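Local coordinates for conserved hypothetical protein NMB0706 (Neisseria meningitidis, PDB 1RV9), which is of unknown function but belongs to the DUF152 family, also named for multi-copper polyphenol oxidoreductase laccases, at residues 182-194 against 205-217. Numbering follows the deposited sequence.
Sequences AFCTPMPEAATAF and DLYALARLILKRE
The ring of Phe183 receives Leu209 on one face: CD1 of Leu209 stands 3.9 Å from the centroid of the Phe183 ring, only 10° off its normal, a CH-pi contact, while CD1 of Ile213 lies at the ring edge. Phe194 meets the same leucine obliquely, its CE1 3.7 Å from Leu209 CD2, and has Phe183 CD2 and the carbonyl oxygen of Ala190 at its edge, in plane. With CG anti to its own carbonyl carbon (chi1 -74°), Leu209 brings both methyls against these two rings; CD1 sits over the centre of Phe183, and CD2 also reaches CB of Ala190 and presses tightly on CB of Ala193, at 3.5 Å. Farther along the helix, CD1 of Leu212 rests 3.7 Å from CA of Ala190, and SD of Met187 packs on CG1 of Ile213. At the N-terminal end of helix 206-217, Asp205 N donates to Ala193 O (2.9 Å), and the Asp205 carboxylate caps the helix, its OD1 accepting from Ala208 N above the carboxylate plane. In the facing 3-10 turn, Thr192 OG1 donates to Glu189 O (2.8 Å), an oxygen that Thr192 N also uses. This is apolar packing of a helix end and the 3-10 segment after it on an N-capped helix that follows a beta hairpin, strands 194-198 and 201-204. Beyond them, Phe180 of helix 177-184 meets Phe194 edge-to-face, Leu141 of helix 138-143 touches both Phe183 and Ile213, and the other flank of helix 206-217 lies against strand 160-164 through Tyr207, Ala210 and Leu214.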
loop_
_atom_site.group_PDB
_atom_site.type_symbol
_atom_site.label_atom_id
_atom_site.label_comp_id
_atom_site.label_asym_id
_atom_site.label_seq_id
_atom_site.Cartn_x
_atom_site.Cartn_y
_atom_site.Cartn_z
ATOM N N ALA A 182 -14.421 1.576 14.624
ATOM C CA ALA A 182 -14.152 0.483 13.694
ATOM C C ALA A 182 -12.916 -0.303 14.111
ATOM O O ALA A 182 -12.800 -1.494 13.829
ATOM C CB ALA A 182 -13.972 1.027 12.281
ATOM N N PHE A 183 -11.993 0.372 14.783
ATOM C CA PHE A 183 -10.762 -0.255 15.247
ATOM C C PHE A 183 -10.783 -0.616 16.728
ATOM O O PHE A 183 -10.550 -1.764 17.103
ATOM C CB PHE A 183 -9.574 0.683 15.013
ATOM C CG PHE A 183 -9.141 0.786 13.579
ATOM C CD1 PHE A 183 -8.317 -0.183 13.018
ATOM C CD2 PHE A 183 -9.532 1.868 12.799
ATOM C CE1 PHE A 183 -7.882 -0.073 11.701
ATOM C CE2 PHE A 183 -9.103 1.988 11.479
ATOM C CZ PHE A 183 -8.276 1.015 10.931
ATOM N N CYS A 184 -11.072 0.379 17.562
ATOM C CA CYS A 184 -11.047 0.212 19.011
ATOM C C CYS A 184 -12.137 -0.585 19.713
ATOM O O CYS A 184 -11.920 -1.057 20.829
ATOM C CB CYS A 184 -10.923 1.586 19.662
ATOM S SG CYS A 184 -9.518 2.507 19.031
ATOM N N THR A 185 -13.304 -0.734 19.100
ATOM C CA THR A 185 -14.347 -1.513 19.754
ATOM C C THR A 185 -13.924 -2.984 19.716
ATOM O O THR A 185 -13.895 -3.656 20.749
ATOM C CB THR A 185 -15.722 -1.308 19.079
ATOM O OG1 THR A 185 -16.159 0.039 19.301
ATOM C CG2 THR A 185 -16.755 -2.260 19.661
ATOM N N PRO A 186 -13.576 -3.502 18.525
ATOM C CA PRO A 186 -13.156 -4.904 18.434
ATOM C C PRO A 186 -11.701 -5.135 18.868
ATOM O O PRO A 186 -11.317 -6.260 19.195
ATOM C CB PRO A 186 -13.386 -5.234 16.963
ATOM C CG PRO A 186 -13.108 -3.934 16.289
ATOM C CD PRO A 186 -13.815 -2.943 17.181
ATOM N N MET A 187 -10.900 -4.072 18.876
ATOM C CA MET A 187 -9.493 -4.157 19.267
ATOM C C MET A 187 -9.130 -2.955 20.144
ATOM O O MET A 187 -8.569 -1.971 19.668
ATOM C CB MET A 187 -8.608 -4.190 18.013
ATOM C CG MET A 187 -7.116 -4.149 18.279
ATOM S SD MET A 187 -6.151 -4.190 16.748
ATOM C CE MET A 187 -5.179 -5.635 17.009
ATOM N N PRO A 188 -9.449 -3.027 21.447
ATOM C CA PRO A 188 -9.191 -1.975 22.436
ATOM C C PRO A 188 -7.788 -1.380 22.453
ATOM O O PRO A 188 -7.628 -0.179 22.661
ATOM C CB PRO A 188 -9.543 -2.658 23.756
ATOM C CG PRO A 188 -10.655 -3.562 23.357
ATOM C CD PRO A 188 -10.117 -4.176 22.084
ATOM N N GLU A 189 -6.772 -2.213 22.242
ATOM C CA GLU A 189 -5.394 -1.733 22.254
ATOM C C GLU A 189 -5.133 -0.732 21.131
ATOM O O GLU A 189 -4.155 0.017 21.170
ATOM C CB GLU A 189 -4.417 -2.905 22.123
ATOM C CG GLU A 189 -4.627 -3.747 20.875
ATOM C CD GLU A 189 -5.442 -5.004 21.136
ATOM O OE1 GLU A 189 -6.520 -4.908 21.763
ATOM O OE2 GLU A 189 -5.002 -6.090 20.703
ATOM N N ALA A 190 -6.011 -0.720 20.135
ATOM C CA ALA A 190 -5.864 0.185 18.999
ATOM C C ALA A 190 -6.025 1.648 19.408
ATOM O O ALA A 190 -5.658 2.556 18.662
ATOM C CB ALA A 190 -6.879 -0.168 17.919
ATOM N N ALA A 191 -6.573 1.878 20.596
ATOM C CA ALA A 191 -6.765 3.241 21.080
ATOM C C ALA A 191 -5.429 3.966 21.206
ATOM O O ALA A 191 -5.371 5.195 21.158
ATOM C CB ALA A 191 -7.484 3.225 22.426
ATOM N N THR A 192 -4.353 3.203 21.366
ATOM C CA THR A 192 -3.028 3.794 21.494
ATOM C C THR A 192 -2.586 4.453 20.191
ATOM O O THR A 192 -1.652 5.255 20.181
ATOM C CB THR A 192 -1.976 2.733 21.887
ATOM O OG1 THR A 192 -1.949 1.697 20.898
ATOM C CG2 THR A 192 -2.311 2.129 23.245
ATOM N N ALA A 193 -3.264 4.113 19.097
ATOM C CA ALA A 193 -2.937 4.665 17.786
ATOM C C ALA A 193 -3.812 5.859 17.400
ATOM O O ALA A 193 -3.738 6.354 16.275
ATOM C CB ALA A 193 -3.040 3.570 16.721
ATOM N N PHE A 194 -4.647 6.306 18.332
ATOM C CA PHE A 194 -5.515 7.460 18.107
ATOM C C PHE A 194 -5.249 8.490 19.190
ATOM O O PHE A 194 -5.053 8.135 20.352
ATOM C CB PHE A 194 -6.999 7.080 18.182
ATOM C CG PHE A 194 -7.481 6.239 17.035
ATOM C CD1 PHE A 194 -7.328 4.858 17.055
ATOM C CD2 PHE A 194 -8.095 6.835 15.939
ATOM C CE1 PHE A 194 -7.788 4.078 15.992
ATOM C CE2 PHE A 194 -8.558 6.065 14.872
ATOM C CZ PHE A 194 -8.403 4.685 14.900
ATOM N N ASP A 205 -3.143 7.157 13.555
ATOM C CA ASP A 205 -1.816 6.737 13.123
ATOM C C ASP A 205 -1.917 5.395 12.395
ATOM O O ASP A 205 -1.916 4.336 13.026
ATOM C CB ASP A 205 -0.901 6.598 14.344
ATOM C CG ASP A 205 0.546 6.365 13.972
ATOM O OD1 ASP A 205 0.817 5.947 12.824
ATOM O OD2 ASP A 205 1.418 6.588 14.840
ATOM N N LEU A 206 -2.010 5.440 11.068
ATOM C CA LEU A 206 -2.116 4.219 10.277
ATOM C C LEU A 206 -0.927 3.286 10.457
ATOM O O LEU A 206 -1.081 2.066 10.426
ATOM C CB LEU A 206 -2.274 4.557 8.793
ATOM C CG LEU A 206 -3.624 5.123 8.352
ATOM C CD1 LEU A 206 -3.498 5.660 6.927
ATOM C CD2 LEU A 206 -4.695 4.037 8.434
ATOM N N TYR A 207 0.264 3.851 10.629
ATOM C CA TYR A 207 1.447 3.021 10.807
ATOM C C TYR A 207 1.339 2.241 12.110
ATOM O O TYR A 207 1.591 1.037 12.148
ATOM C CB TYR A 207 2.717 3.877 10.828
ATOM C CG TYR A 207 2.986 4.628 9.544
ATOM C CD1 TYR A 207 2.940 3.981 8.307
ATOM C CD2 TYR A 207 3.315 5.982 9.567
ATOM C CE1 TYR A 207 3.217 4.671 7.127
ATOM C CE2 TYR A 207 3.593 6.679 8.394
ATOM C CZ TYR A 207 3.544 6.017 7.180
ATOM O OH TYR A 207 3.825 6.707 6.023
ATOM N N ALA A 208 0.961 2.937 13.178
ATOM C CA ALA A 208 0.824 2.304 14.483
ATOM C C ALA A 208 -0.283 1.257 14.467
ATOM O O ALA A 208 -0.148 0.190 15.067
ATOM C CB ALA A 208 0.542 3.353 15.545
ATOM N N LEU A 209 -1.384 1.565 13.788
ATOM C CA LEU A 209 -2.489 0.619 13.698
ATOM C C LEU A 209 -2.021 -0.628 12.958
ATOM O O LEU A 209 -2.319 -1.748 13.364
ATOM C CB LEU A 209 -3.684 1.246 12.965
ATOM C CG LEU A 209 -4.500 2.283 13.749
ATOM C CD1 LEU A 209 -5.480 2.984 12.813
ATOM C CD2 LEU A 209 -5.254 1.597 14.886
ATOM N N ALA A 210 -1.285 -0.433 11.869
ATOM C CA ALA A 210 -0.787 -1.564 11.096
ATOM C C ALA A 210 0.195 -2.397 11.911
ATOM O O ALA A 210 0.146 -3.622 11.871
ATOM C CB ALA A 210 -0.127 -1.078 9.807
ATOM N N ARG A 211 1.085 -1.738 12.649
ATOM C CA ARG A 211 2.056 -2.467 13.462
ATOM C C ARG A 211 1.358 -3.321 14.513
ATOM O O ARG A 211 1.763 -4.454 14.766
ATOM C CB ARG A 211 3.032 -1.506 14.148
ATOM C CG ARG A 211 3.969 -0.781 13.201
ATOM C CD ARG A 211 5.174 -0.200 13.936
ATOM N NE ARG A 211 5.915 0.740 13.100
ATOM C CZ ARG A 211 5.517 1.983 12.847
ATOM N NH1 ARG A 211 4.386 2.439 13.374
ATOM N NH2 ARG A 211 6.239 2.769 12.057
ATOM N N LEU A 212 0.310 -2.774 15.126
ATOM C CA LEU A 212 -0.445 -3.507 16.141
ATOM C C LEU A 212 -1.082 -4.752 15.535
ATOM O O LEU A 212 -0.970 -5.856 16.074
ATOM C CB LEU A 212 -1.553 -2.625 16.729
ATOM C CG LEU A 212 -1.207 -1.623 17.828
ATOM C CD1 LEU A 212 -2.418 -0.747 18.126
ATOM C CD2 LEU A 212 -0.775 -2.376 19.081
ATOM N N ILE A 213 -1.759 -4.564 14.408
ATOM C CA ILE A 213 -2.428 -5.655 13.721
ATOM C C ILE A 213 -1.436 -6.715 13.243
ATOM O O ILE A 213 -1.652 -7.912 13.441
ATOM C CB ILE A 213 -3.255 -5.103 12.532
ATOM C CG1 ILE A 213 -4.423 -4.275 13.078
ATOM C CG2 ILE A 213 -3.761 -6.238 11.651
ATOM C CD1 ILE A 213 -5.157 -3.457 12.030
ATOM N N LEU A 214 -0.345 -6.276 12.625
ATOM C CA LEU A 214 0.666 -7.208 12.136
ATOM C C LEU A 214 1.310 -7.981 13.283
ATOM O O LEU A 214 1.507 -9.194 13.185
ATOM C CB LEU A 214 1.739 -6.454 11.349
ATOM C CG LEU A 214 1.281 -5.879 10.007
ATOM C CD1 LEU A 214 2.288 -4.848 9.519
ATOM C CD2 LEU A 214 1.115 -7.009 8.994
ATOM N N LYS A 215 1.640 -7.278 14.362
ATOM C CA LYS A 215 2.251 -7.917 15.519
ATOM C C LYS A 215 1.314 -8.932 16.143
ATOM O O LYS A 215 1.728 -10.036 16.497
ATOM C CB LYS A 215 2.648 -6.871 16.569
ATOM C CG LYS A 215 4.043 -6.280 16.378
ATOM C CD LYS A 215 4.799 -6.975 15.250
ATOM C CE LYS A 215 6.292 -7.014 15.502
ATOM N NZ LYS A 215 6.999 -7.725 14.400
ATOM N N ARG A 216 0.046 -8.561 16.276
ATOM C CA ARG A 216 -0.934 -9.459 16.862
ATOM C C ARG A 216 -1.110 -10.716 16.017
ATOM O O ARG A 216 -1.422 -11.787 16.539
ATOM C CB ARG A 216 -2.287 -8.755 17.013
ATOM C CG ARG A 216 -3.361 -9.658 17.597
ATOM C CD ARG A 216 -4.713 -8.977 17.684
ATOM N NE ARG A 216 -5.267 -8.667 16.370
ATOM C CZ ARG A 216 -6.512 -8.243 16.176
ATOM N NH1 ARG A 216 -7.326 -8.080 17.213
ATOM N NH2 ARG A 216 -6.942 -7.976 14.950
ATOM N N GLU A 217 -0.901 -10.587 14.710
ATOM C CA GLU A 217 -1.061 -11.717 13.808
ATOM C C GLU A 217 0.153 -12.646 13.844
ATOM O O GLU A 217 0.060 -13.807 13.450
ATOM C CB GLU A 217 -1.312 -11.207 12.384
ATOM C CG GLU A 217 -2.234 -12.081 11.554
ATOM C CD GLU A 217 -3.628 -12.263 12.160
ATOM O OE1 GLU A 217 -3.976 -11.596 13.163
ATOM O OE2 GLU A 217 -4.388 -13.082 11.612
#